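Local atomic coordinates of nicotinate phosphoribosyltransferase (Vibrio cholerae, PDB entry 4HL7), a protein that probably catalyses the ATP-dependent synthesis of nicotinate D-ribonucleotide from nicotinate and phosphoribosyl diphosphate, a step of NAD(+) biosynthesis. Residues Arg94-Val99 against Ser124-Ile129; Ala21-Met26 against Tyr131-Met136; Ile30-Pro35 against His84-Phe89. One frame throughout, in Å; residues are numbered along the deposited sequence.

Contact 1: residues Arg94-Val99 against Ser124-Ile129; sequences RYFHFV and SWRDTI
The ring of Phe96 meets Arg126 and Asp127 where, in the N-terminal domain of the NAPRTase family, the loop between helices 87-93 and 100-103 packs on the short helix 125-128. Ser124 is the N-cap of that helix: its OG accepts a hydrogen bond from Asp127 N (3.0 Å, N-H...O angle 145°), which helps to place the residue that touches both phenylalanines. Arg126 sends an extended chain past the Phe96 ring. Arg126 NH1 comes to 3.6 Å from Phe96 CD1, but the guanidinium and ring planes are 70° apart, so this is no stack. Arg126 NH1 also forms a salt bridge with Asp127 OD2 at 3.3 Å, in the guanidinium plane, while NE bonds to ND1 of His31 in helix 21-33. Asp127 keeps CG beside its backbone N (chi1 -64°), setting OD2 3.6 Å from Phe96 CE1, at the ring's edge. The backbone oxygen of Asp127 is approached by two aromatic rims: Phe96 CZ at 3.6 Å and Phe98 CD1 at 3.8 Å, the oxygen lying in or near each ring plane. Thr128 closes the turn, OG1 donating to Ser124 O at 2.8 Å from above the carbonyl plane.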
loop_
_atom_site.group_PDB
_atom_site.type_symbol
_atom_site.label_atom_id
_atom_site.label_comp_id
_atom_site.label_asym_id
_atom_site.label_seq_id
_atom_site.Cartn_x
_atom_site.Cartn_y
_atom_site.Cartn_z
ATOM N N ARG A 94 16.652 -11.960 12.704
ATOM C CA ARG A 94 18.064 -11.748 13.064
ATOM C C ARG A 94 19.041 -12.313 12.037
ATOM O O ARG A 94 20.158 -11.812 11.914
ATOM C CB ARG A 94 18.378 -12.323 14.467
ATOM C CG ARG A 94 18.311 -11.279 15.586
ATOM C CD ARG A 94 18.808 -11.817 16.932
ATOM N NE ARG A 94 17.766 -12.599 17.599
ATOM C CZ ARG A 94 16.952 -12.115 18.534
ATOM N NH1 ARG A 94 17.075 -10.838 18.918
ATOM N NH2 ARG A 94 16.021 -12.904 19.092
ATOM N N TYR A 95 18.626 -13.346 11.313
ATOM C CA TYR A 95 19.425 -13.904 10.262
ATOM C C TYR A 95 18.871 -13.570 8.855
ATOM O O TYR A 95 19.489 -13.917 7.861
ATOM C CB TYR A 95 19.744 -15.456 10.466
ATOM C CG TYR A 95 18.560 -16.418 10.624
ATOM C CD1 TYR A 95 17.839 -16.875 9.516
ATOM C CD2 TYR A 95 18.197 -16.899 11.875
ATOM C CE1 TYR A 95 16.738 -17.714 9.668
ATOM C CE2 TYR A 95 17.144 -17.756 12.033
ATOM C CZ TYR A 95 16.421 -18.169 10.936
ATOM O OH TYR A 95 15.364 -18.967 11.095
ATOM N N PHE A 96 17.722 -12.897 8.753
ATOM C CA PHE A 96 17.090 -12.764 7.414
ATOM C C PHE A 96 17.858 -11.784 6.500
ATOM O O PHE A 96 18.211 -10.679 6.924
ATOM C CB PHE A 96 15.636 -12.270 7.497
ATOM C CG PHE A 96 15.026 -12.035 6.160
ATOM C CD1 PHE A 96 14.565 -13.116 5.395
ATOM C CD2 PHE A 96 14.948 -10.758 5.620
ATOM C CE1 PHE A 96 14.045 -12.907 4.133
ATOM C CE2 PHE A 96 14.419 -10.567 4.349
ATOM C CZ PHE A 96 13.971 -11.639 3.616
ATOM N N HIS A 97 18.027 -12.180 5.227
ATOM C CA HIS A 97 18.336 -11.217 4.192
ATOM C C HIS A 97 17.822 -11.600 2.819
ATOM O O HIS A 97 17.430 -12.750 2.575
ATOM C CB HIS A 97 19.850 -10.943 4.151
ATOM C CG HIS A 97 20.691 -12.162 3.806
ATOM N ND1 HIS A 97 20.754 -12.673 2.552
ATOM C CD2 HIS A 97 21.595 -12.900 4.578
ATOM C CE1 HIS A 97 21.628 -13.718 2.530
ATOM N NE2 HIS A 97 22.138 -13.851 3.775
ATOM N N PHE A 98 17.766 -10.612 1.936
ATOM C CA PHE A 98 17.338 -10.809 0.551
ATOM C C PHE A 98 18.448 -11.510 -0.263
ATOM O O PHE A 98 19.637 -11.382 0.069
ATOM C CB PHE A 98 17.088 -9.453 -0.071
ATOM C CG PHE A 98 15.869 -8.713 0.471
ATOM C CD1 PHE A 98 14.610 -9.248 0.329
ATOM C CD2 PHE A 98 16.011 -7.424 1.028
ATOM C CE1 PHE A 98 13.470 -8.530 0.731
ATOM C CE2 PHE A 98 14.884 -6.686 1.414
ATOM C CZ PHE A 98 13.598 -7.279 1.290
ATOM N N VAL A 99 18.052 -12.239 -1.301
ATOM C CA VAL A 99 19.001 -12.723 -2.330
ATOM C C VAL A 99 18.581 -12.178 -3.717
ATOM O O VAL A 99 18.007 -12.931 -4.530
ATOM C CB VAL A 99 19.068 -14.262 -2.330
ATOM C CG1 VAL A 99 20.296 -14.719 -3.157
ATOM C CG2 VAL A 99 19.160 -14.782 -0.879
ATOM N N SER A 124 9.988 -17.527 -2.272
ATOM C CA SER A 124 8.965 -17.764 -1.251
ATOM C C SER A 124 8.234 -16.475 -0.946
ATOM O O SER A 124 8.792 -15.373 -1.000
ATOM C CB SER A 124 9.539 -18.355 0.049
ATOM O OG SER A 124 10.281 -17.425 0.777
ATOM N N TRP A 125 6.990 -16.603 -0.585
ATOM C CA TRP A 125 6.190 -15.449 -0.180
ATOM C C TRP A 125 6.809 -14.782 1.025
ATOM O O TRP A 125 6.964 -13.551 1.044
ATOM C CB TRP A 125 4.767 -15.958 0.086
ATOM C CG TRP A 125 3.718 -14.902 0.089
ATOM C CD1 TRP A 125 3.813 -13.549 -0.298
ATOM C CD2 TRP A 125 2.317 -15.112 0.436
ATOM N NE1 TRP A 125 2.546 -12.930 -0.185
ATOM C CE2 TRP A 125 1.631 -13.827 0.235
ATOM C CE3 TRP A 125 1.589 -16.207 0.875
ATOM C CZ2 TRP A 125 0.272 -13.673 0.509
ATOM C CZ3 TRP A 125 0.191 -16.045 1.115
ATOM C CH2 TRP A 125 -0.430 -14.809 0.946
ATOM N N ARG A 126 7.272 -15.578 2.019
ATOM C CA ARG A 126 7.891 -14.966 3.203
ATOM C C ARG A 126 9.188 -14.168 2.844
ATOM O O ARG A 126 9.433 -13.132 3.387
ATOM C CB ARG A 126 8.235 -16.038 4.215
ATOM C CG ARG A 126 8.808 -15.506 5.550
ATOM C CD ARG A 126 9.744 -16.570 6.147
ATOM N NE ARG A 126 10.197 -16.195 7.486
ATOM C CZ ARG A 126 11.377 -15.680 7.783
ATOM N NH1 ARG A 126 12.327 -15.528 6.861
ATOM N NH2 ARG A 126 11.614 -15.368 9.041
ATOM N N ASP A 127 9.977 -14.667 1.932
ATOM C CA ASP A 127 11.256 -14.064 1.625
ATOM C C ASP A 127 11.213 -12.921 0.608
ATOM O O ASP A 127 12.211 -12.155 0.475
ATOM C CB ASP A 127 12.217 -15.119 1.237
ATOM C CG ASP A 127 12.493 -16.090 2.442
ATOM O OD1 ASP A 127 13.064 -17.095 2.205
ATOM O OD2 ASP A 127 12.053 -15.801 3.585
ATOM N N THR A 128 10.071 -12.781 -0.049
ATOM C CA THR A 128 9.936 -11.747 -1.124
ATOM C C THR A 128 8.936 -10.651 -0.764
ATOM O O THR A 128 8.894 -9.622 -1.455
ATOM C CB THR A 128 9.598 -12.322 -2.505
ATOM O OG1 THR A 128 8.337 -12.998 -2.489
ATOM C CG2 THR A 128 10.731 -13.276 -3.035
ATOM N N ILE A 129 8.119 -10.895 0.265
ATOM C CA ILE A 129 7.034 -9.939 0.563
ATOM C C ILE A 129 7.571 -8.526 0.902
ATOM O O ILE A 129 6.934 -7.529 0.602
ATOM C CB ILE A 129 6.040 -10.447 1.639
ATOM C CG1 ILE A 129 4.897 -9.406 1.812
ATOM C CG2 ILE A 129 6.726 -10.652 2.957
ATOM C CD1 ILE A 129 3.649 -9.955 2.381
#

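Contact 2: residues Ala21-Met26 against Tyr131-Met136; sequences AYKINM and YETLVM
Lys23 and Glu132 mark the nearest backbone approach of two helical segments, with their CA atoms 8.4 Å apart. The axes of 21-26 and 131-136 come within 10.1 Å and their N-to-C directions differ by 152°, so the pair is antiparallel with a clear splay. At this spacing the gap is bridged by long polar side chains. Lys23 bends at chi2 (-113°) and again at chi3, and this folded chain carries NZ across to Glu132, whose own chain is extended beyond CG; the two side chains cross at about a right angle. Lys23 NZ forms a salt bridge with Glu132 OE1 at 2.7 Å, arriving 36° out of the carboxylate plane. The same nitrogen also bonds to Ile129 O and forms a salt bridge with Glu233, so three oxygens grip it. Glu233 follows His232, the predicted site of autophosphorylation, which is unmodified here. Glu132 OE2 in turn pairs with Arg187. Through Glu233 and Arg187, these two helices of the N-terminal domain are tied to the part of the chain whose sequence family belongs to the TIM-barrel clan. Tyr22 joins the network through a water: its OH donates to the water at 2.7 Å, and the water donates to Glu132 OE1, also at 2.7 Å. The water lies in the plane of the Tyr22 ring, beyond its edge, and Tyr22 OH has a further hydrogen bond with Arg187. Glu132 OE1 therefore receives both the ammonium and the water. Along the flank, Lys23 CG rides 3.8 Å above one face of the Tyr22 ring, offset toward the rim, and a looser apolar touch joins Lys23 CD to Thr133 CG2 at 4.4 Å.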
loop_
_atom_site.group_PDB
_atom_site.type_symbol
_atom_site.label_atom_id
_atom_site.label_comp_id
_atom_site.label_asym_id
_atom_site.label_seq_id
_atom_site.Cartn_x
_atom_site.Cartn_y
_atom_site.Cartn_z
ATOM N N ALA A 21 4.526 -0.926 7.263
ATOM C CA ALA A 21 4.541 -1.818 8.389
ATOM C C ALA A 21 3.775 -3.071 8.086
ATOM O O ALA A 21 4.144 -4.161 8.584
ATOM C CB ALA A 21 3.907 -1.099 9.575
ATOM N N TYR A 22 2.707 -2.955 7.287
ATOM C CA TYR A 22 1.880 -4.157 7.027
ATOM C C TYR A 22 2.662 -5.256 6.254
ATOM O O TYR A 22 2.220 -6.376 6.229
ATOM C CB TYR A 22 0.597 -3.807 6.235
ATOM C CG TYR A 22 0.823 -3.716 4.695
ATOM C CD1 TYR A 22 1.008 -2.493 4.068
ATOM C CD2 TYR A 22 0.873 -4.878 3.886
ATOM C CE1 TYR A 22 1.214 -2.392 2.691
ATOM C CE2 TYR A 22 1.103 -4.791 2.508
ATOM C CZ TYR A 22 1.280 -3.543 1.911
ATOM O OH TYR A 22 1.504 -3.448 0.545
ATOM N N LYS A 23 3.803 -4.907 5.621
ATOM C CA LYS A 23 4.600 -5.892 4.915
ATOM C C LYS A 23 5.292 -6.806 5.890
ATOM O O LYS A 23 5.284 -8.048 5.710
ATOM C CB LYS A 23 5.618 -5.202 3.952
ATOM C CG LYS A 23 4.887 -4.434 2.867
ATOM C CD LYS A 23 5.059 -4.998 1.461
ATOM C CE LYS A 23 4.194 -6.199 1.208
ATOM N NZ LYS A 23 4.351 -6.656 -0.213
ATOM N N ILE A 24 5.859 -6.233 6.939
ATOM C CA ILE A 24 6.447 -7.042 8.014
ATOM C C ILE A 24 5.362 -7.807 8.758
ATOM O O ILE A 24 5.526 -8.997 9.134
ATOM C CB ILE A 24 7.298 -6.163 8.993
ATOM C CG1 ILE A 24 8.659 -5.856 8.314
ATOM C CG2 ILE A 24 7.575 -6.906 10.331
ATOM C CD1 ILE A 24 9.615 -5.006 9.182
ATOM N N ASN A 25 4.245 -7.129 9.014
ATOM C CA ASN A 25 3.198 -7.804 9.716
ATOM C C ASN A 25 2.671 -9.021 8.934
ATOM O O ASN A 25 2.559 -10.128 9.502
ATOM C CB ASN A 25 2.089 -6.812 10.065
ATOM C CG ASN A 25 2.582 -5.690 10.936
ATOM O OD1 ASN A 25 3.713 -5.735 11.507
ATOM N ND2 ASN A 25 1.753 -4.616 11.029
HETATM N N MSE A 26 2.400 -8.847 7.632
HETATM C CA MSE A 26 1.942 -9.926 6.804
HETATM C C MSE A 26 3.050 -10.957 6.683
HETATM O O MSE A 26 2.773 -12.149 6.636
HETATM C CB MSE A 26 1.544 -9.354 5.437
HETATM C CG MSE A 26 0.745 -10.315 4.643
HETATM SE SE MSE A 26 0.056 -9.172 3.158
HETATM C CE MSE A 26 -0.478 -7.703 3.625
ATOM N N TYR A 131 9.994 -6.887 -0.503
ATOM C CA TYR A 131 10.559 -6.131 -1.643
ATOM C C TYR A 131 9.679 -4.976 -2.057
ATOM O O TYR A 131 10.175 -3.930 -2.374
ATOM C CB TYR A 131 10.765 -6.991 -2.925
ATOM C CG TYR A 131 12.085 -7.767 -2.975
ATOM C CD1 TYR A 131 12.104 -9.149 -2.914
ATOM C CD2 TYR A 131 13.278 -7.092 -3.077
ATOM C CE1 TYR A 131 13.297 -9.859 -2.958
ATOM C CE2 TYR A 131 14.487 -7.779 -3.128
ATOM C CZ TYR A 131 14.495 -9.144 -3.082
ATOM O OH TYR A 131 15.702 -9.828 -3.165
ATOM N N GLU A 132 8.366 -5.227 -2.132
ATOM C CA GLU A 132 7.449 -4.311 -2.824
ATOM C C GLU A 132 7.718 -2.836 -2.601
ATOM O O GLU A 132 7.927 -2.097 -3.597
ATOM C CB GLU A 132 5.969 -4.639 -2.428
ATOM C CG GLU A 132 4.961 -3.637 -2.960
ATOM C CD GLU A 132 3.530 -4.029 -2.630
ATOM O OE1 GLU A 132 3.316 -5.190 -2.259
ATOM O OE2 GLU A 132 2.634 -3.171 -2.830
ATOM N N THR A 133 7.657 -2.359 -1.354
ATOM C CA THR A 133 7.767 -0.895 -1.140
ATOM C C THR A 133 9.201 -0.447 -1.269
ATOM O O THR A 133 9.433 0.723 -1.494
ATOM C CB THR A 133 7.117 -0.327 0.165
ATOM O OG1 THR A 133 7.879 -0.642 1.322
ATOM C CG2 THR A 133 5.634 -0.793 0.276
ATOM N N LEU A 134 10.163 -1.351 -0.995
ATOM C CA LEU A 134 11.577 -0.986 -1.146
ATOM C C LEU A 134 11.872 -0.750 -2.626
ATOM O O LEU A 134 12.555 0.216 -2.992
ATOM C CB LEU A 134 12.513 -2.090 -0.613
ATOM C CG LEU A 134 12.285 -2.455 0.852
ATOM C CD1 LEU A 134 13.103 -3.700 1.249
ATOM C CD2 LEU A 134 12.548 -1.254 1.756
ATOM N N VAL A 135 11.388 -1.661 -3.468
ATOM C CA VAL A 135 11.620 -1.529 -4.902
ATOM C C VAL A 135 10.879 -0.295 -5.414
ATOM O O VAL A 135 11.432 0.476 -6.164
ATOM C CB VAL A 135 11.219 -2.822 -5.698
ATOM C CG1 VAL A 135 11.331 -2.584 -7.223
ATOM C CG2 VAL A 135 12.104 -4.017 -5.283
HETATM N N MSE A 136 9.639 -0.079 -4.976
HETATM C CA MSE A 136 8.875 1.123 -5.487
HETATM C C MSE A 136 9.567 2.378 -5.090
HETATM O O MSE A 136 9.726 3.251 -5.918
HETATM C CB MSE A 136 7.412 1.052 -5.011
HETATM C CG MSE A 136 6.779 -0.086 -5.744
HETATM SE SE MSE A 136 4.950 -0.307 -4.998
HETATM C CE MSE A 136 4.151 1.328 -5.775
HETATM O O HOH W 1 1.016 -5.647 -0.939
#

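Contact 3: residues Ile30-Pro35 against His84-Phe89; sequences IHHFYP and HLKATF
His31 and Phe89 form the aromatic part of this contact between two helices of the NAPRTase N-terminal domain, a T-shaped (edge-to-face) pair in which Phe89 presents its edge to a face of His31. The ring centroids are 5.2 Å apart and the planes meet at 63°, short of perpendicular. Phe89 CD1 makes the closest approach, 3.6 Å from His31 CG, over the imidazole but displaced toward its rim. The touching continues on to the His31 stem, where His31 CB lies 3.8 Å from Phe89 CD1. His31 directs its CB toward 84-89 and holds CG anti to the backbone N (chi1 166°), which brings the imidazole into the gap between the segments. Its bond with Arg126 should restrict rotation of the imidazole and so keep that face toward Phe89.

Van der Waals packing with a polar margin makes up the second part. Lys86 CE passes 4.0 Å from His32 ND1, the two side chains crossing at about a right angle. The lysine chain is bent at chi4 (57°), and NZ is hydrogen-bonded to Ala258 O; Lys86 NZ stays 4.7 Å from His32 ND1, a separation without direct contact. The His32 ring is itself supported from within its own helix, as His32 CD2 sits 3.5 Å above the centre of the Phe33 ring.

Backbone polar groups beside the contact are met by Gln28, about one turn before His31 and His32: its OE1 accepts from Lys86 N, and its NE2 bonds to His84 O. Lys86 is the N-cap residue of helix 87-93. The contacts of His31 with Phe89 and of His32 with Lys86 set the start of this short helix against the C-terminal end of helix 21-33, with helix 125-128 packed on Ile30 and helix 247-258 touching Phe33.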
loop_
_atom_site.group_PDB
_atom_site.type_symbol
_atom_site.label_atom_id
_atom_site.label_comp_id
_atom_site.label_asym_id
_atom_site.label_seq_id
_atom_site.Cartn_x
_atom_site.Cartn_y
_atom_site.Cartn_z
ATOM N N ILE A 30 2.493 -15.000 7.101
ATOM C CA ILE A 30 2.958 -15.934 6.013
ATOM C C ILE A 30 3.995 -16.899 6.639
ATOM O O ILE A 30 3.986 -18.132 6.354
ATOM C CB ILE A 30 3.601 -15.139 4.847
ATOM C CG1 ILE A 30 2.497 -14.337 4.138
ATOM C CG2 ILE A 30 4.287 -16.082 3.806
ATOM C CD1 ILE A 30 3.068 -13.159 3.343
ATOM N N HIS A 31 4.860 -16.373 7.485
ATOM C CA HIS A 31 5.865 -17.208 8.226
ATOM C C HIS A 31 5.150 -18.314 8.994
ATOM O O HIS A 31 5.577 -19.474 8.988
ATOM C CB HIS A 31 6.698 -16.283 9.142
ATOM C CG HIS A 31 7.502 -16.968 10.181
ATOM N ND1 HIS A 31 8.788 -17.343 9.977
ATOM C CD2 HIS A 31 7.210 -17.267 11.524
ATOM C CE1 HIS A 31 9.283 -17.890 11.112
ATOM N NE2 HIS A 31 8.318 -17.841 12.054
ATOM N N HIS A 32 4.050 -17.949 9.625
ATOM C CA HIS A 32 3.324 -18.863 10.481
ATOM C C HIS A 32 2.573 -19.907 9.702
ATOM O O HIS A 32 2.684 -21.122 10.008
ATOM C CB HIS A 32 2.362 -18.050 11.371
ATOM C CG HIS A 32 1.676 -18.896 12.406
ATOM N ND1 HIS A 32 2.273 -19.234 13.581
ATOM C CD2 HIS A 32 0.431 -19.526 12.387
ATOM C CE1 HIS A 32 1.439 -20.025 14.286
ATOM N NE2 HIS A 32 0.320 -20.229 13.541
ATOM N N PHE A 33 1.818 -19.509 8.680
ATOM C CA PHE A 33 0.861 -20.422 7.993
ATOM C C PHE A 33 1.412 -21.020 6.688
ATOM O O PHE A 33 0.936 -22.078 6.230
ATOM C CB PHE A 33 -0.477 -19.677 7.689
ATOM C CG PHE A 33 -1.369 -19.514 8.902
ATOM C CD1 PHE A 33 -1.794 -20.631 9.599
ATOM C CD2 PHE A 33 -1.852 -18.242 9.284
ATOM C CE1 PHE A 33 -2.630 -20.499 10.709
ATOM C CE2 PHE A 33 -2.690 -18.092 10.388
ATOM C CZ PHE A 33 -3.074 -19.226 11.095
ATOM N N TYR A 34 2.287 -20.277 6.026
ATOM C CA TYR A 34 2.618 -20.532 4.602
ATOM C C TYR A 34 4.127 -20.427 4.355
ATOM O O TYR A 34 4.569 -19.833 3.380
ATOM C CB TYR A 34 1.862 -19.522 3.661
ATOM C CG TYR A 34 0.375 -19.533 3.892
ATOM C CD1 TYR A 34 -0.306 -18.349 4.198
ATOM C CD2 TYR A 34 -0.345 -20.716 3.758
ATOM C CE1 TYR A 34 -1.680 -18.371 4.497
ATOM C CE2 TYR A 34 -1.704 -20.782 4.049
ATOM C CZ TYR A 34 -2.357 -19.580 4.389
ATOM O OH TYR A 34 -3.712 -19.601 4.647
ATOM N N PRO A 35 4.904 -21.074 5.192
ATOM C CA PRO A 35 6.368 -20.981 5.050
ATOM C C PRO A 35 6.959 -21.521 3.727
ATOM O O PRO A 35 8.100 -21.156 3.394
ATOM C CB PRO A 35 6.867 -21.838 6.236
ATOM C CG PRO A 35 5.782 -22.823 6.457
ATOM C CD PRO A 35 4.510 -21.991 6.280
ATOM N N HIS A 84 2.337 -7.397 18.852
ATOM C CA HIS A 84 1.641 -8.545 18.253
ATOM C C HIS A 84 2.473 -9.403 17.328
ATOM O O HIS A 84 2.021 -10.450 16.902
ATOM C CB HIS A 84 0.275 -8.130 17.660
ATOM C CG HIS A 84 -0.670 -7.677 18.739
ATOM N ND1 HIS A 84 -1.119 -8.523 19.688
ATOM C CD2 HIS A 84 -1.084 -6.406 19.109
ATOM C CE1 HIS A 84 -1.836 -7.819 20.601
ATOM N NE2 HIS A 84 -1.815 -6.531 20.242
ATOM N N LEU A 85 3.710 -8.957 17.037
ATOM C CA LEU A 85 4.711 -9.817 16.404
ATOM C C LEU A 85 5.274 -10.880 17.394
ATOM O O LEU A 85 5.605 -10.559 18.511
ATOM C CB LEU A 85 5.844 -8.961 15.798
ATOM C CG LEU A 85 5.297 -8.022 14.660
ATOM C CD1 LEU A 85 6.476 -7.245 14.075
ATOM C CD2 LEU A 85 4.568 -8.775 13.585
ATOM N N LYS A 86 5.328 -12.127 16.962
ATOM C CA LYS A 86 5.704 -13.221 17.864
ATOM C C LYS A 86 7.235 -13.166 18.072
ATOM O O LYS A 86 7.982 -12.869 17.127
ATOM C CB LYS A 86 5.281 -14.558 17.293
ATOM C CG LYS A 86 3.766 -14.804 17.230
ATOM C CD LYS A 86 3.517 -16.043 16.395
ATOM C CE LYS A 86 2.135 -16.677 16.639
ATOM N NZ LYS A 86 1.047 -15.715 16.378
ATOM N N ALA A 87 7.692 -13.371 19.314
ATOM C CA ALA A 87 9.142 -13.457 19.600
ATOM C C ALA A 87 9.903 -14.443 18.657
ATOM O O ALA A 87 11.065 -14.171 18.273
ATOM C CB ALA A 87 9.352 -13.851 21.056
ATOM N N THR A 88 9.310 -15.600 18.365
ATOM C CA THR A 88 9.923 -16.582 17.462
ATOM C C THR A 88 10.111 -16.005 16.067
ATOM O O THR A 88 11.168 -16.212 15.433
ATOM C CB THR A 88 9.155 -17.922 17.342
ATOM O OG1 THR A 88 7.771 -17.680 17.041
ATOM C CG2 THR A 88 9.292 -18.739 18.675
ATOM N N PHE A 89 9.114 -15.282 15.584
ATOM C CA PHE A 89 9.264 -14.626 14.270
ATOM C C PHE A 89 10.360 -13.555 14.316
ATOM O O PHE A 89 11.203 -13.476 13.397
ATOM C CB PHE A 89 7.928 -14.046 13.738
ATOM C CG PHE A 89 8.108 -13.114 12.568
ATOM C CD1 PHE A 89 8.467 -13.634 11.280
ATOM C CD2 PHE A 89 7.935 -11.758 12.711
ATOM C CE1 PHE A 89 8.580 -12.776 10.182
ATOM C CE2 PHE A 89 8.124 -10.896 11.608
ATOM C CZ PHE A 89 8.409 -11.422 10.358
#

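Helix 21-33 supplies one segment to both contact 2 and contact 3, and also bears on contact 1, where Ile129 packs against Met26 and Ile30. Depth separates them: the centre of contact 2 lies about 8 Å from the chain centre, those of contacts 1 and 3 about 19 and 21 Å. Contact 2 is buried, the other two partly buried. The deep contact is ionic, with further salt bridges to Glu233 and Arg187 that probably balance the charges. Contact 1 sets aromatic rims against a carboxylate and a backbone oxygen; contact 3 keeps its polar groups at the edge. Arg126 and His31 join contacts 1 and 3, while Phe98 stacked on Tyr131 joins contacts 1 and 2.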